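Local coordinates for putative cell adhesion protein (Bacteroides eggerthii, PDB 4GPV) that probably serves as a structural subunit of a FimA-like pilus, with a likely role in cell adhesion, at residues Asp166-Met171 with Ile176-Asp181. Residues are numbered along the deposited sequence; the frame is centred on the assembly and turned at random. Where two conformers were deposited one is given.
Sequences DNRKNM and ITITDD
Arg-168 and Asp-180 meet end-on, through a pair of nearly parallel hydrogen bonds that form a salt bridge. NH2 of Arg-168 lies 2.6 Å from OD2 of Asp-180, and NH1 lies 3.0 Å from OD1, each carboxylate oxygen offering its syn lone pair. Guanidinium and carboxylate are almost coplanar, 9° apart. The other edge of the guanidinium is taken by Asp-166, gripped side-on: NE donates to OD1 of Asp-166 at 2.8 Å, almost dead straight, while NH2 reaches OD2. The backbone N of Arg-168 also bonds to OD1 of Asp-166, from the opposite face to NE, closing an Asx turn. One arginine thus ties two aspartates together and should ease the repulsion between them, OD2 of Asp-166 being 4.6 Å from OD2 of Asp-180.

The network bridges two sheets of the FimA-like C-terminal domain, consistent with the β-sandwich of the transthyretin clan. Strand 146-169 belongs to one sheet and strand 176-193 to the other; the short connection between them crosses over at the end of the domain. Ser-267, on the neighbouring strand 262-271, adds a hydrogen bond to OD1 of Asp-180.

Past the salt bridges, the carbonyl of Met-171, a selenomethionine, is the acceptor: its O takes a bond from N of Ile-178 at 3.0 Å. In the Thr-177 conformer modelled, one of two, chi1 of -166° sets OG1 anti to the backbone N and 2.8 Å from O of Met-171, a second donor. Water 1 donates to O of Asn-170 and O of Ile-176.

In the Met-171 conformer modelled, also one of two, the chain bends at chi3 (66°) and lays CE over one guanidinium face of Arg-168, toward its rim; the same methyl is 4.3 Å from CG2 of Ile-178.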
loop_
_atom_site.group_PDB
_atom_site.type_symbol
_atom_site.label_atom_id
_atom_site.label_comp_id
_atom_site.label_asym_id
_atom_site.label_seq_id
_atom_site.Cartn_x
_atom_site.Cartn_y
_atom_site.Cartn_z
ATOM N N ASP A 166 19.457 14.052 9.401
ATOM C CA ASP A 166 19.308 15.463 9.666
ATOM C C ASP A 166 20.649 16.140 9.959
ATOM O O ASP A 166 21.210 15.960 11.044
ATOM C CB ASP A 166 18.324 15.707 10.815
ATOM C CG ASP A 166 17.948 17.178 10.940
ATOM O OD1 ASP A 166 18.333 17.976 10.044
ATOM O OD2 ASP A 166 17.266 17.533 11.918
ATOM N N ASN A 167 21.119 16.981 9.005
ATOM C CA ASN A 167 22.378 17.719 9.115
ATOM C C ASN A 167 22.117 19.217 9.230
ATOM O O ASN A 167 23.029 20.027 9.043
ATOM C CB ASN A 167 23.317 17.421 7.937
ATOM C CG ASN A 167 23.742 15.980 7.851
ATOM O OD1 ASN A 167 23.792 15.246 8.847
ATOM N ND2 ASN A 167 24.075 15.548 6.652
ATOM N N ARG A 168 20.863 19.590 9.521
ATOM C CA ARG A 168 20.522 21.000 9.732
ATOM C C ARG A 168 21.114 21.439 11.070
ATOM O O ARG A 168 21.172 20.641 12.003
ATOM C CB ARG A 168 18.998 21.226 9.708
ATOM C CG ARG A 168 18.324 21.014 8.351
ATOM C CD ARG A 168 16.797 20.961 8.464
ATOM N NE ARG A 168 16.392 19.856 9.344
ATOM C CZ ARG A 168 15.168 19.658 9.819
ATOM N NH1 ARG A 168 14.178 20.484 9.498
ATOM N NH2 ARG A 168 14.920 18.624 10.610
ATOM N N LYS A 169 21.563 22.685 11.153
ATOM C CA LYS A 169 22.143 23.207 12.384
ATOM C C LYS A 169 21.317 24.362 12.884
ATOM O O LYS A 169 20.706 25.058 12.080
ATOM C CB LYS A 169 23.596 23.688 12.138
ATOM C CG LYS A 169 24.558 22.621 11.617
ATOM C CD LYS A 169 25.988 23.169 11.458
ATOM C CE LYS A 169 26.175 24.054 10.246
ATOM N NZ LYS A 169 27.582 24.494 10.096
ATOM N N ASN A 170 21.366 24.616 14.200
ATOM C CA ASN A 170 20.726 25.765 14.847
ATOM C C ASN A 170 19.253 25.912 14.453
ATOM O O ASN A 170 18.826 26.985 13.999
ATOM C CB ASN A 170 21.495 27.041 14.511
ATOM C CG ASN A 170 22.973 26.984 14.822
ATOM O OD1 ASN A 170 23.413 26.435 15.842
ATOM N ND2 ASN A 170 23.769 27.533 13.926
HETATM N N MSE A 171 18.500 24.827 14.636
HETATM C CA MSE A 171 17.075 24.822 14.311
HETATM C C MSE A 171 16.269 25.651 15.313
HETATM O O MSE A 171 15.181 26.111 14.971
HETATM C CB MSE A 171 16.541 23.403 14.251
HETATM C CG MSE A 171 16.967 22.672 13.011
HETATM SE SE MSE A 171 16.408 20.848 13.133
HETATM C CE MSE A 171 14.417 21.075 13.085
ATOM N N ILE A 176 15.437 32.561 13.036
ATOM C CA ILE A 176 14.575 31.642 12.311
ATOM C C ILE A 176 14.582 30.355 13.078
ATOM O O ILE A 176 15.656 29.858 13.438
ATOM C CB ILE A 176 15.022 31.469 10.843
ATOM C CG1 ILE A 176 15.037 32.845 10.114
ATOM C CG2 ILE A 176 14.153 30.422 10.108
ATOM C CD1 ILE A 176 15.941 32.883 8.883
ATOM N N THR A 177 13.381 29.824 13.347
ATOM C CA THR A 177 13.277 28.553 14.032
ATOM C C THR A 177 12.412 27.616 13.199
ATOM O O THR A 177 11.491 28.048 12.495
ATOM C CB THR A 177 12.799 28.719 15.483
ATOM O OG1 THR A 177 13.023 27.495 16.182
ATOM C CG2 THR A 177 11.345 29.133 15.601
ATOM N N ILE A 178 12.774 26.335 13.219
ATOM C CA ILE A 178 12.019 25.298 12.522
ATOM C C ILE A 178 11.781 24.221 13.533
ATOM O O ILE A 178 12.706 23.825 14.244
ATOM C CB ILE A 178 12.674 24.771 11.198
ATOM C CG1 ILE A 178 12.765 25.908 10.167
ATOM C CG2 ILE A 178 11.886 23.583 10.601
ATOM C CD1 ILE A 178 13.588 25.558 8.881
ATOM N N THR A 179 10.517 23.791 13.642
ATOM C CA THR A 179 10.106 22.674 14.470
ATOM C C THR A 179 9.490 21.646 13.524
ATOM O O THR A 179 8.551 21.972 12.795
ATOM C CB THR A 179 9.132 23.127 15.587
ATOM O OG1 THR A 179 9.788 24.075 16.428
ATOM C CG2 THR A 179 8.603 21.951 16.428
ATOM N N ASP A 180 10.022 20.418 13.502
ATOM C CA ASP A 180 9.428 19.394 12.657
ATOM C C ASP A 180 8.180 18.862 13.338
ATOM O O ASP A 180 8.219 18.589 14.551
ATOM C CB ASP A 180 10.426 18.259 12.402
ATOM C CG ASP A 180 11.682 18.694 11.681
ATOM O OD1 ASP A 180 11.600 19.626 10.836
ATOM O OD2 ASP A 180 12.757 18.161 12.006
ATOM N N ASP A 181 7.065 18.692 12.577
ATOM C CA ASP A 181 5.819 18.265 13.205
ATOM C C ASP A 181 5.462 16.817 12.896
ATOM O O ASP A 181 5.031 16.088 13.796
ATOM C CB ASP A 181 4.664 19.200 12.799
ATOM C CG ASP A 181 4.967 20.670 13.021
ATOM O OD1 ASP A 181 5.401 21.033 14.144
ATOM O OD2 ASP A 181 4.801 21.455 12.074
HETATM O O HOH W 1 17.289 28.819 15.330
#